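Local coordinates for structural polyprotein, VP2 (Israeli acute paralysis virus, PDB 5CDD) that probably serves as a structural building block of the virus capsid, being the picornavirus-type coat protein VP2 cut from a longer polyprotein, at residues A28-L32 with F160-V165; V87-M91 with D125-D129; R106-Q110 with L157-P161; D74-V80 with N130-I136. One frame throughout, in Å; residues are numbered along the deposited sequence.

Interaction 1. Residues A28-L32 with F160-V165. Unlike the reference sequence in segment 28-32: A29 (reference Asn).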
loop_
_atom_site.group_PDB
_atom_site.type_symbol
_atom_site.label_atom_id
_atom_site.label_comp_id
_atom_site.label_asym_id
_atom_site.label_seq_id
_atom_site.Cartn_x
_atom_site.Cartn_y
_atom_site.Cartn_z
ATOM N N ALA C 28 -41.644 -27.043 58.228
ATOM C CA ALA C 28 -40.277 -27.070 58.715
ATOM C C ALA C 28 -39.456 -27.980 57.811
ATOM O O ALA C 28 -38.266 -27.749 57.587
ATOM C CB ALA C 28 -40.248 -27.591 60.149
ATOM N N ALA C 29 -40.104 -29.021 57.296
ATOM C CA ALA C 29 -39.445 -29.977 56.418
ATOM C C ALA C 29 -40.010 -29.889 55.003
ATOM O O ALA C 29 -39.559 -30.611 54.110
ATOM C CB ALA C 29 -39.600 -31.405 56.967
ATOM N N LYS C 30 -40.992 -29.006 54.810
ATOM C CA LYS C 30 -41.605 -28.775 53.515
ATOM C C LYS C 30 -40.365 -28.806 52.618
ATOM O O LYS C 30 -39.421 -28.043 52.846
ATOM C CB LYS C 30 -42.414 -27.472 53.555
ATOM C CG LYS C 30 -43.855 -27.564 53.070
ATOM C CD LYS C 30 -43.938 -27.770 51.561
ATOM C CE LYS C 30 -44.804 -26.712 50.880
ATOM N NZ LYS C 30 -45.004 -27.009 49.433
ATOM N N PRO C 31 -40.345 -29.680 51.591
ATOM C CA PRO C 31 -39.178 -29.773 50.708
ATOM C C PRO C 31 -39.590 -28.956 49.485
ATOM O O PRO C 31 -40.775 -28.769 49.219
ATOM C CB PRO C 31 -39.026 -31.255 50.374
ATOM C CG PRO C 31 -40.433 -31.746 50.474
ATOM C CD PRO C 31 -40.923 -31.088 51.754
ATOM N N LEU C 32 -38.591 -28.469 48.756
ATOM C CA LEU C 32 -38.825 -27.671 47.564
ATOM C C LEU C 32 -39.923 -28.263 46.693
ATOM O O LEU C 32 -39.935 -29.465 46.424
ATOM C CB LEU C 32 -37.535 -27.558 46.750
ATOM C CG LEU C 32 -36.399 -26.768 47.398
ATOM C CD1 LEU C 32 -35.146 -26.892 46.558
ATOM C CD2 LEU C 32 -36.810 -25.313 47.541
ATOM N N PHE C 160 -33.125 -24.112 52.039
ATOM C CA PHE C 160 -34.209 -24.943 51.526
ATOM C C PHE C 160 -33.987 -26.438 51.728
ATOM O O PHE C 160 -32.853 -26.920 51.696
ATOM C CB PHE C 160 -34.390 -24.701 50.026
ATOM C CG PHE C 160 -34.749 -23.289 49.666
ATOM C CD1 PHE C 160 -36.021 -22.790 49.927
ATOM C CD2 PHE C 160 -33.823 -22.468 49.027
ATOM C CE1 PHE C 160 -36.369 -21.492 49.552
ATOM C CE2 PHE C 160 -34.160 -21.172 48.649
ATOM C CZ PHE C 160 -35.436 -20.682 48.912
ATOM N N PRO C 161 -35.076 -27.191 51.948
ATOM C CA PRO C 161 -34.984 -28.642 52.139
ATOM C C PRO C 161 -35.175 -29.304 50.770
ATOM O O PRO C 161 -36.265 -29.244 50.201
ATOM C CB PRO C 161 -36.156 -28.952 53.078
ATOM C CG PRO C 161 -36.550 -27.607 53.654
ATOM C CD PRO C 161 -36.348 -26.689 52.491
ATOM N N ILE C 162 -34.126 -29.917 50.232
ATOM C CA ILE C 162 -34.239 -30.575 48.932
ATOM C C ILE C 162 -35.136 -31.801 49.046
ATOM O O ILE C 162 -36.061 -31.984 48.255
ATOM C CB ILE C 162 -32.861 -31.017 48.399
ATOM C CG1 ILE C 162 -31.982 -29.791 48.145
ATOM C CG2 ILE C 162 -33.032 -31.821 47.116
ATOM C CD1 ILE C 162 -30.582 -30.127 47.673
ATOM N N THR C 163 -34.848 -32.637 50.039
ATOM C CA THR C 163 -35.619 -33.849 50.286
ATOM C C THR C 163 -36.254 -33.752 51.665
ATOM O O THR C 163 -35.816 -32.961 52.500
ATOM C CB THR C 163 -34.723 -35.100 50.279
ATOM O OG1 THR C 163 -33.834 -35.057 51.403
ATOM C CG2 THR C 163 -33.911 -35.168 48.999
ATOM N N PRO C 164 -37.298 -34.553 51.921
ATOM C CA PRO C 164 -37.956 -34.520 53.228
ATOM C C PRO C 164 -37.023 -35.114 54.282
ATOM O O PRO C 164 -36.218 -35.992 53.971
ATOM C CB PRO C 164 -39.195 -35.377 53.001
ATOM C CG PRO C 164 -38.704 -36.399 52.020
ATOM C CD PRO C 164 -37.933 -35.547 51.037
ATOM N N VAL C 165 -37.117 -34.633 55.518
ATOM C CA VAL C 165 -36.264 -35.153 56.583
ATOM C C VAL C 165 -36.739 -36.558 56.950
ATOM O O VAL C 165 -37.827 -36.734 57.502
ATOM C CB VAL C 165 -36.315 -34.257 57.833
ATOM C CG1 VAL C 165 -35.322 -34.757 58.865
ATOM C CG2 VAL C 165 -36.007 -32.818 57.454
#
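L32 meets the end of strand 155-161 with both its backbone and its side chain. Its N donates to the carbonyl of P161 (L32 N to P161 O 2.8 Å), nearly in line with the C=O. With CG set beside the backbone N (chi1 -67°), the side chain runs on toward F160. From the base outward, L32 CB still lies by the P161 carbonyl, 4.0 Å from its O, and CG lies about equally near that oxygen and F160 CB. CD2 then settles against F160, 3.5 Å from its CB and 3.6 Å from its CD1, while CD1 only grazes F160 CB; the leucine lies crosswise to the phenylalanine. Strand 155-161 corresponds to strand H of the viral jelly roll, and 28-32 belongs to the long loop that follows strand 13-18 and passes beside the strand's exit. V116 of helix 113-116 touches both L32 and F160. One residue back, P31 CA makes a CA-H...O contact with the same P161 oxygen, and P31 CB approaches I162 O at 3.7 Å. K30 takes its NZ to S33 OG. At the other end, A29 CB, in a poorly ordered piece of chain, touches V165 CG2 at 3.9 Å.

Interaction 2. Residues V87-M91 with D125-D129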
loop_
_atom_site.group_PDB
_atom_site.type_symbol
_atom_site.label_atom_id
_atom_site.label_comp_id
_atom_site.label_asym_id
_atom_site.label_seq_id
_atom_site.Cartn_x
_atom_site.Cartn_y
_atom_site.Cartn_z
ATOM N N VAL C 87 -31.176 -39.922 61.501
ATOM C CA VAL C 87 -31.902 -38.952 60.692
ATOM C C VAL C 87 -31.151 -38.641 59.406
ATOM O O VAL C 87 -30.009 -38.184 59.438
ATOM C CB VAL C 87 -32.131 -37.634 61.455
ATOM C CG1 VAL C 87 -32.948 -36.675 60.603
ATOM C CG2 VAL C 87 -32.841 -37.912 62.760
ATOM N N ALA C 88 -31.802 -38.897 58.275
ATOM C CA ALA C 88 -31.210 -38.644 56.969
ATOM C C ALA C 88 -31.918 -37.473 56.299
ATOM O O ALA C 88 -33.061 -37.155 56.629
ATOM C CB ALA C 88 -31.318 -39.887 56.098
ATOM N N GLY C 89 -31.232 -36.833 55.358
ATOM C CA GLY C 89 -31.813 -35.701 54.659
ATOM C C GLY C 89 -30.748 -34.820 54.040
ATOM O O GLY C 89 -29.579 -34.889 54.422
ATOM N N ARG C 90 -31.146 -33.997 53.077
ATOM C CA ARG C 90 -30.213 -33.095 52.412
ATOM C C ARG C 90 -30.878 -31.757 52.102
ATOM O O ARG C 90 -32.006 -31.711 51.611
ATOM C CB ARG C 90 -29.680 -33.729 51.123
ATOM C CG ARG C 90 -28.675 -32.855 50.403
ATOM C CD ARG C 90 -27.976 -33.576 49.262
ATOM N NE ARG C 90 -27.147 -34.684 49.727
ATOM C CZ ARG C 90 -26.086 -35.141 49.069
ATOM N NH1 ARG C 90 -25.724 -34.582 47.921
ATOM N NH2 ARG C 90 -25.387 -36.161 49.552
ATOM N N MET C 91 -30.171 -30.668 52.391
ATOM C CA MET C 91 -30.700 -29.329 52.156
ATOM C C MET C 91 -29.813 -28.518 51.221
ATOM O O MET C 91 -28.722 -28.953 50.850
ATOM C CB MET C 91 -30.846 -28.589 53.483
ATOM C CG MET C 91 -31.491 -29.425 54.565
ATOM S SD MET C 91 -32.006 -28.447 55.971
ATOM C CE MET C 91 -33.765 -28.353 55.653
ATOM N N ASP C 125 -25.699 -32.552 53.542
ATOM C CA ASP C 125 -26.238 -33.880 53.826
ATOM C C ASP C 125 -26.018 -34.170 55.306
ATOM O O ASP C 125 -24.893 -34.081 55.797
ATOM C CB ASP C 125 -25.528 -34.940 52.977
ATOM C CG ASP C 125 -26.205 -36.299 53.050
ATOM O OD1 ASP C 125 -26.381 -36.825 54.169
ATOM O OD2 ASP C 125 -26.559 -36.848 51.984
ATOM N N PHE C 126 -27.090 -34.519 56.013
ATOM C CA PHE C 126 -27.010 -34.794 57.443
ATOM C C PHE C 126 -26.061 -35.915 57.848
ATOM O O PHE C 126 -25.437 -35.852 58.908
ATOM C CB PHE C 126 -28.401 -35.095 58.006
ATOM C CG PHE C 126 -29.368 -33.955 57.874
ATOM C CD1 PHE C 126 -28.942 -32.640 58.034
ATOM C CD2 PHE C 126 -30.713 -34.195 57.619
ATOM C CE1 PHE C 126 -29.841 -31.580 57.941
ATOM C CE2 PHE C 126 -31.623 -33.142 57.527
ATOM C CZ PHE C 126 -31.185 -31.833 57.688
ATOM N N GLN C 127 -25.944 -36.936 57.009
ATOM C CA GLN C 127 -25.075 -38.062 57.322
ATOM C C GLN C 127 -23.699 -37.992 56.665
ATOM O O GLN C 127 -22.908 -38.927 56.781
ATOM C CB GLN C 127 -25.765 -39.371 56.931
ATOM C CG GLN C 127 -26.065 -40.298 58.105
ATOM C CD GLN C 127 -26.940 -39.648 59.164
ATOM O OE1 GLN C 127 -26.521 -38.714 59.849
ATOM N NE2 GLN C 127 -28.164 -40.139 59.298
ATOM N N LEU C 128 -23.407 -36.888 55.987
ATOM C CA LEU C 128 -22.118 -36.744 55.318
ATOM C C LEU C 128 -21.321 -35.527 55.763
ATOM O O LEU C 128 -20.117 -35.619 55.995
ATOM C CB LEU C 128 -22.310 -36.679 53.802
ATOM C CG LEU C 128 -22.761 -37.952 53.084
ATOM C CD1 LEU C 128 -22.972 -37.654 51.612
ATOM C CD2 LEU C 128 -21.717 -39.040 53.260
ATOM N N ASP C 129 -21.994 -34.387 55.879
ATOM C CA ASP C 129 -21.331 -33.147 56.264
ATOM C C ASP C 129 -21.467 -32.798 57.740
ATOM O O ASP C 129 -22.543 -32.919 58.323
ATOM C CB ASP C 129 -21.879 -31.989 55.424
ATOM C CG ASP C 129 -21.785 -32.253 53.934
ATOM O OD1 ASP C 129 -20.654 -32.395 53.422
ATOM O OD2 ASP C 129 -22.844 -32.321 53.273
#
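R90 grips D125 side-on, with both NE and NH2 directed at a single carboxylate oxygen. The NH2 arm is the shorter and straighter (R90 NH2 to D125 OD2 2.8 Å), whereas NE stands 3.2 Å from the same OD2. That oxygen lies in the guanidinium plane, but the carboxylate is turned 78° against it and is met on its anti side. Bending the arginine at chi3 (-65°) turns the edge carrying NE and NH2 to D125 OD2. The other oxygen, D125 OD1, accepts from Q127 N in an Asx turn, so the carboxylate is tied at both ends. Between the backbones, F126 N donates to G89 O at 3.0 Å. Q127 NE2 reaches V87 O through a weak, strongly bent bond. In the packing around these bonds, the F126 ring lies beside G89, its CD2 3.5 Å from G89 CA, and A88 O comes in at the ring edge. M91 SD adds an oblique Met-aromatic contact, 3.9 Å from F126 CZ. A second partner for the guanidinium is E200 of a neighbouring subunit, which forms a salt bridge with R90 NH1. R90 and D125 stand as a non-hydrogen-bonded antiparallel pair where strand 90-97 begins and strand 121-125 ends, at the edge of the four-stranded sheet, before the chain turns into strand 131-146.

Interaction 3. Residues R106-Q110 with L157-P161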
loop_
_atom_site.group_PDB
_atom_site.type_symbol
_atom_site.label_atom_id
_atom_site.label_comp_id
_atom_site.label_asym_id
_atom_site.label_seq_id
_atom_site.Cartn_x
_atom_site.Cartn_y
_atom_site.Cartn_z
ATOM N N ARG C 106 -38.845 -12.980 39.008
ATOM C CA ARG C 106 -37.398 -13.178 39.035
ATOM C C ARG C 106 -36.853 -13.550 40.412
ATOM O O ARG C 106 -35.637 -13.600 40.612
ATOM C CB ARG C 106 -36.703 -11.914 38.527
ATOM C CG ARG C 106 -37.073 -11.547 37.097
ATOM C CD ARG C 106 -36.582 -10.158 36.727
ATOM N NE ARG C 106 -36.950 -9.790 35.361
ATOM C CZ ARG C 106 -36.363 -10.268 34.267
ATOM N NH1 ARG C 106 -35.368 -11.139 34.370
ATOM N NH2 ARG C 106 -36.774 -9.879 33.070
ATOM N N SER C 107 -37.752 -13.811 41.359
ATOM C CA SER C 107 -37.358 -14.188 42.714
ATOM C C SER C 107 -37.108 -15.689 42.801
ATOM O O SER C 107 -37.706 -16.472 42.063
ATOM C CB SER C 107 -38.448 -13.796 43.713
ATOM O OG SER C 107 -38.108 -14.225 45.020
ATOM N N VAL C 108 -36.221 -16.086 43.706
ATOM C CA VAL C 108 -35.887 -17.495 43.880
ATOM C C VAL C 108 -37.066 -18.285 44.445
ATOM O O VAL C 108 -37.174 -19.493 44.232
ATOM C CB VAL C 108 -34.668 -17.666 44.823
ATOM C CG1 VAL C 108 -34.976 -17.082 46.189
ATOM C CG2 VAL C 108 -34.299 -19.133 44.940
ATOM N N LEU C 109 -37.953 -17.596 45.154
ATOM C CA LEU C 109 -39.121 -18.233 45.757
ATOM C C LEU C 109 -40.274 -18.395 44.767
ATOM O O LEU C 109 -41.267 -19.056 45.066
ATOM C CB LEU C 109 -39.591 -17.415 46.964
ATOM C CG LEU C 109 -38.554 -17.181 48.066
ATOM C CD1 LEU C 109 -39.124 -16.251 49.119
ATOM C CD2 LEU C 109 -38.150 -18.510 48.684
ATOM N N GLN C 110 -40.133 -17.798 43.589
ATOM C CA GLN C 110 -41.173 -17.866 42.569
ATOM C C GLN C 110 -40.796 -18.758 41.395
ATOM O O GLN C 110 -41.315 -18.583 40.293
ATOM C CB GLN C 110 -41.481 -16.463 42.047
ATOM C CG GLN C 110 -41.961 -15.493 43.107
ATOM C CD GLN C 110 -43.263 -15.928 43.738
ATOM O OE1 GLN C 110 -44.268 -16.110 43.050
ATOM N NE2 GLN C 110 -43.254 -16.097 45.053
ATOM N N LEU C 157 -30.327 -14.596 51.925
ATOM C CA LEU C 157 -29.826 -15.951 52.113
ATOM C C LEU C 157 -30.985 -16.872 52.482
ATOM O O LEU C 157 -31.819 -16.525 53.317
ATOM C CB LEU C 157 -28.763 -15.972 53.213
ATOM C CG LEU C 157 -28.059 -17.307 53.454
ATOM C CD1 LEU C 157 -27.433 -17.804 52.161
ATOM C CD2 LEU C 157 -27.002 -17.134 54.529
ATOM N N TYR C 158 -31.032 -18.045 51.858
ATOM C CA TYR C 158 -32.104 -19.002 52.109
ATOM C C TYR C 158 -31.597 -20.417 52.390
ATOM O O TYR C 158 -30.548 -20.825 51.891
ATOM C CB TYR C 158 -33.048 -19.050 50.903
ATOM C CG TYR C 158 -33.825 -17.775 50.649
ATOM C CD1 TYR C 158 -34.872 -17.395 51.486
ATOM C CD2 TYR C 158 -33.516 -16.950 49.566
ATOM C CE1 TYR C 158 -35.595 -16.225 51.254
ATOM C CE2 TYR C 158 -34.230 -15.777 49.325
ATOM C CZ TYR C 158 -35.268 -15.422 50.173
ATOM O OH TYR C 158 -35.981 -14.264 49.945
ATOM N N LEU C 159 -32.358 -21.155 53.195
ATOM C CA LEU C 159 -32.036 -22.539 53.532
ATOM C C LEU C 159 -33.249 -23.386 53.145
ATOM O O LEU C 159 -34.273 -23.371 53.830
ATOM C CB LEU C 159 -31.750 -22.683 55.028
ATOM C CG LEU C 159 -31.388 -24.094 55.503
ATOM C CD1 LEU C 159 -30.151 -24.590 54.773
ATOM C CD2 LEU C 159 -31.150 -24.079 57.002
ATOM N N PHE C 160 -33.125 -24.112 52.039
ATOM C CA PHE C 160 -34.209 -24.943 51.526
ATOM C C PHE C 160 -33.987 -26.438 51.728
ATOM O O PHE C 160 -32.853 -26.920 51.696
ATOM C CB PHE C 160 -34.390 -24.701 50.026
ATOM C CG PHE C 160 -34.749 -23.289 49.666
ATOM C CD1 PHE C 160 -36.021 -22.790 49.927
ATOM C CD2 PHE C 160 -33.823 -22.468 49.027
ATOM C CE1 PHE C 160 -36.369 -21.492 49.552
ATOM C CE2 PHE C 160 -34.160 -21.172 48.649
ATOM C CZ PHE C 160 -35.436 -20.682 48.912
ATOM N N PRO C 161 -35.076 -27.191 51.948
ATOM C CA PRO C 161 -34.984 -28.642 52.139
ATOM C C PRO C 161 -35.175 -29.304 50.770
ATOM O O PRO C 161 -36.265 -29.244 50.201
ATOM C CB PRO C 161 -36.156 -28.952 53.078
ATOM C CG PRO C 161 -36.550 -27.607 53.654
ATOM C CD PRO C 161 -36.348 -26.689 52.491
#
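V108 and L109 reach from a loop onto two aromatic side chains, Y158 and F160, that stand on the same side of strand 155-161. The tight part has two spots. V108 CG1 lies obliquely against the tyrosine, 3.5 Å from Y158 CE2, and the two side chains run antiparallel past one another; with chi1 at 60°, CG1 sits between the backbone N and the carbonyl carbon while CG2 is turned to the phenylalanine. L109 CD2 fills the second spot, meeting the F160 ring at its edge, in plane, 3.5 Å from CZ. The looser part is where that same methyl borders Y158, standing over one face of the ring, 4.3 Å above its plane and offset toward the rim. L109 CD1 keeps 3.8 Å from Y158 OH, and V108 CG2 is also slack, 4.2 Å from F160 CE2. L109 is the partly exposed member, while V108, Y158 and F160 are buried. The two segments meet through carbon contacts and the tyrosine oxygen, without a hydrogen bond between them. The polar fringe is managed by D99, which takes a hydrogen bond from V108 N, bonds S107 OG and makes a weak bond with Y158 OH. Here a loop that follows strand 90-97 covers the outer surface of the CHEF sheet, the four-stranded half of the viral jelly-roll sandwich.

Interaction 4. Residues D74-V80 with N130-I136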
loop_
_atom_site.group_PDB
_atom_site.type_symbol
_atom_site.label_atom_id
_atom_site.label_comp_id
_atom_site.label_asym_id
_atom_site.label_seq_id
_atom_site.Cartn_x
_atom_site.Cartn_y
_atom_site.Cartn_z
ATOM N N ASP C 74 -17.732 -8.908 51.921
ATOM C CA ASP C 74 -18.292 -10.183 51.496
ATOM C C ASP C 74 -18.801 -10.831 52.776
ATOM O O ASP C 74 -18.185 -10.689 53.832
ATOM C CB ASP C 74 -17.225 -11.097 50.877
ATOM C CG ASP C 74 -16.512 -10.463 49.699
ATOM O OD1 ASP C 74 -17.172 -9.784 48.883
ATOM O OD2 ASP C 74 -15.285 -10.663 49.583
ATOM N N VAL C 75 -19.922 -11.533 52.690
ATOM C CA VAL C 75 -20.476 -12.197 53.860
ATOM C C VAL C 75 -20.033 -13.650 53.886
ATOM O O VAL C 75 -20.198 -14.382 52.910
ATOM C CB VAL C 75 -22.014 -12.132 53.870
ATOM C CG1 VAL C 75 -22.561 -12.943 55.034
ATOM C CG2 VAL C 75 -22.467 -10.684 53.975
ATOM N N GLN C 76 -19.461 -14.058 55.011
ATOM C CA GLN C 76 -18.986 -15.421 55.184
ATOM C C GLN C 76 -20.023 -16.201 55.985
ATOM O O GLN C 76 -20.493 -15.734 57.023
ATOM C CB GLN C 76 -17.657 -15.411 55.933
ATOM C CG GLN C 76 -16.613 -16.347 55.364
ATOM C CD GLN C 76 -16.148 -15.920 53.992
ATOM O OE1 GLN C 76 -15.672 -14.798 53.806
ATOM N NE2 GLN C 76 -16.280 -16.812 53.020
ATOM N N VAL C 77 -20.381 -17.386 55.502
ATOM C CA VAL C 77 -21.373 -18.212 56.182
ATOM C C VAL C 77 -20.862 -19.623 56.437
ATOM O O VAL C 77 -20.187 -20.215 55.592
ATOM C CB VAL C 77 -22.675 -18.313 55.359
ATOM C CG1 VAL C 77 -23.702 -19.140 56.112
ATOM C CG2 VAL C 77 -23.218 -16.925 55.070
ATOM N N LYS C 78 -21.189 -20.156 57.610
ATOM C CA LYS C 78 -20.783 -21.506 57.974
ATOM C C LYS C 78 -21.878 -22.196 58.772
ATOM O O LYS C 78 -22.376 -21.654 59.759
ATOM C CB LYS C 78 -19.494 -21.485 58.796
ATOM C CG LYS C 78 -19.008 -22.871 59.180
ATOM C CD LYS C 78 -17.652 -22.826 59.852
ATOM C CE LYS C 78 -17.133 -24.231 60.117
ATOM N NZ LYS C 78 -15.761 -24.218 60.699
ATOM N N LEU C 79 -22.256 -23.390 58.333
ATOM C CA LEU C 79 -23.285 -24.160 59.015
ATOM C C LEU C 79 -22.642 -25.354 59.700
ATOM O O LEU C 79 -22.021 -26.187 59.045
ATOM C CB LEU C 79 -24.334 -24.662 58.021
ATOM C CG LEU C 79 -25.097 -23.643 57.177
ATOM C CD1 LEU C 79 -26.127 -24.373 56.331
ATOM C CD2 LEU C 79 -25.776 -22.624 58.070
ATOM N N VAL C 80 -22.778 -25.426 61.020
ATOM C CA VAL C 80 -22.224 -26.544 61.772
ATOM C C VAL C 80 -23.371 -27.495 62.088
ATOM O O VAL C 80 -24.280 -27.166 62.852
ATOM C CB VAL C 80 -21.564 -26.080 63.080
ATOM C CG1 VAL C 80 -21.027 -27.281 63.840
ATOM C CG2 VAL C 80 -20.438 -25.104 62.771
ATOM N N ASN C 130 -20.361 -32.365 58.338
ATOM C CA ASN C 130 -20.355 -31.957 59.737
ATOM C C ASN C 130 -20.503 -30.444 59.758
ATOM O O ASN C 130 -20.865 -29.851 60.774
ATOM C CB ASN C 130 -19.045 -32.363 60.415
ATOM C CG ASN C 130 -18.956 -33.856 60.668
ATOM O OD1 ASN C 130 -17.941 -34.354 61.156
ATOM N ND2 ASN C 130 -20.022 -34.579 60.343
ATOM N N SER C 131 -20.217 -29.834 58.613
ATOM C CA SER C 131 -20.314 -28.390 58.442
ATOM C C SER C 131 -20.018 -28.030 56.994
ATOM O O SER C 131 -19.297 -28.748 56.299
ATOM C CB SER C 131 -19.319 -27.665 59.352
ATOM O OG SER C 131 -17.990 -27.855 58.900
ATOM N N VAL C 132 -20.584 -26.917 56.544
ATOM C CA VAL C 132 -20.377 -26.443 55.183
ATOM C C VAL C 132 -20.212 -24.928 55.198
ATOM O O VAL C 132 -20.915 -24.226 55.924
ATOM C CB VAL C 132 -21.564 -26.816 54.264
ATOM C CG1 VAL C 132 -21.653 -28.325 54.117
ATOM C CG2 VAL C 132 -22.861 -26.263 54.833
ATOM N N GLU C 133 -19.270 -24.429 54.406
ATOM C CA GLU C 133 -19.020 -22.994 54.332
ATOM C C GLU C 133 -19.421 -22.428 52.980
ATOM O O GLU C 133 -19.520 -23.151 51.990
ATOM C CB GLU C 133 -17.543 -22.692 54.594
ATOM C CG GLU C 133 -17.117 -22.896 56.034
ATOM C CD GLU C 133 -15.674 -22.500 56.269
ATOM O OE1 GLU C 133 -14.779 -23.156 55.695
ATOM O OE2 GLU C 133 -15.437 -21.531 57.023
ATOM N N MET C 134 -19.642 -21.120 52.948
ATOM C CA MET C 134 -20.045 -20.447 51.726
ATOM C C MET C 134 -19.665 -18.973 51.799
ATOM O O MET C 134 -19.705 -18.368 52.870
ATOM C CB MET C 134 -21.554 -20.589 51.545
ATOM C CG MET C 134 -22.108 -19.921 50.310
ATOM S SD MET C 134 -23.907 -19.991 50.265
ATOM C CE MET C 134 -24.308 -18.476 51.116
ATOM N N THR C 135 -19.288 -18.401 50.661
ATOM C CA THR C 135 -18.913 -16.993 50.607
ATOM C C THR C 135 -19.888 -16.234 49.721
ATOM O O THR C 135 -20.266 -16.709 48.650
ATOM C CB THR C 135 -17.500 -16.800 50.022
ATOM O OG1 THR C 135 -16.569 -17.632 50.722
ATOM C CG2 THR C 135 -17.070 -15.347 50.155
ATOM N N ILE C 136 -20.299 -15.057 50.172
ATOM C CA ILE C 136 -21.217 -14.235 49.400
ATOM C C ILE C 136 -20.513 -12.940 49.009
ATOM O O ILE C 136 -20.451 -11.991 49.792
ATOM C CB ILE C 136 -22.483 -13.902 50.206
ATOM C CG1 ILE C 136 -23.209 -15.194 50.579
ATOM C CG2 ILE C 136 -23.395 -12.997 49.392
ATOM C CD1 ILE C 136 -24.461 -14.976 51.401
#
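Strands 74-80 and 131-136 run antiparallel at 169°, their axes 4.6 Å apart, with hydrogen-bonded pairs V75-I136, V77-M134 and L79-V132. In the viral jelly roll they correspond to strands D and G, neighbours in the BIDG sheet. V77 shows the ladder well: its N gives to M134 O at 2.9 Å, and M134 N returns to V77 O at 2.8 Å. Side chains alternate between the two faces. V75, V77, L79, V132, M134 and I136 look into the sandwich, where V77 and L79 meet L93, M134 and I136 meet Y95, and V75 meets L51. On this face L79 CB packs on V132 CG2 at 3.9 Å, the two side chains crossing at a slant, and V77 CG2 lies 4.3 Å from I136 CD1. The other face carries Q76, K78, V80, S131, E133 and T135, all partly exposed. Q76 and T135 run alongside each other in the same direction; Q76 NE2 sits at T135 OG1, though so near and at so bent an angle that the bond is doubtful, while Q76 OE1 is held by S186 OG of strand 179-186. D74 OD1 accepts from Y138 N. K78, extended throughout with CG anti to N (chi1 -179°), pairs with E133 through its aliphatic part: NZ stops short of a salt bridge, and the closest touch is K78 CG on E133 CG at 3.7 Å.

All four contacts belong to one jelly-roll sandwich. Interactions 1, 2 and 3 lie along the four-stranded sheet, using strand 155-161 or its neighbour 90-97, while interaction 4 lies in the facing sheet. Centres of interactions 1 and 2 are about 11 Å apart, those of 1 and 3 about 12 Å and those of 2 and 3 about 20 Å; interaction 4 stands about 16 to 20 Å from the others. L157 bridges the sandwich, reaching V77, M134 and I136. Along the chain, interaction 1 closes a loop that encloses 2 and 4, interaction 2 is nested within 4, and interaction 3 crosses 2 and 4 and ends on the same stretch as 1.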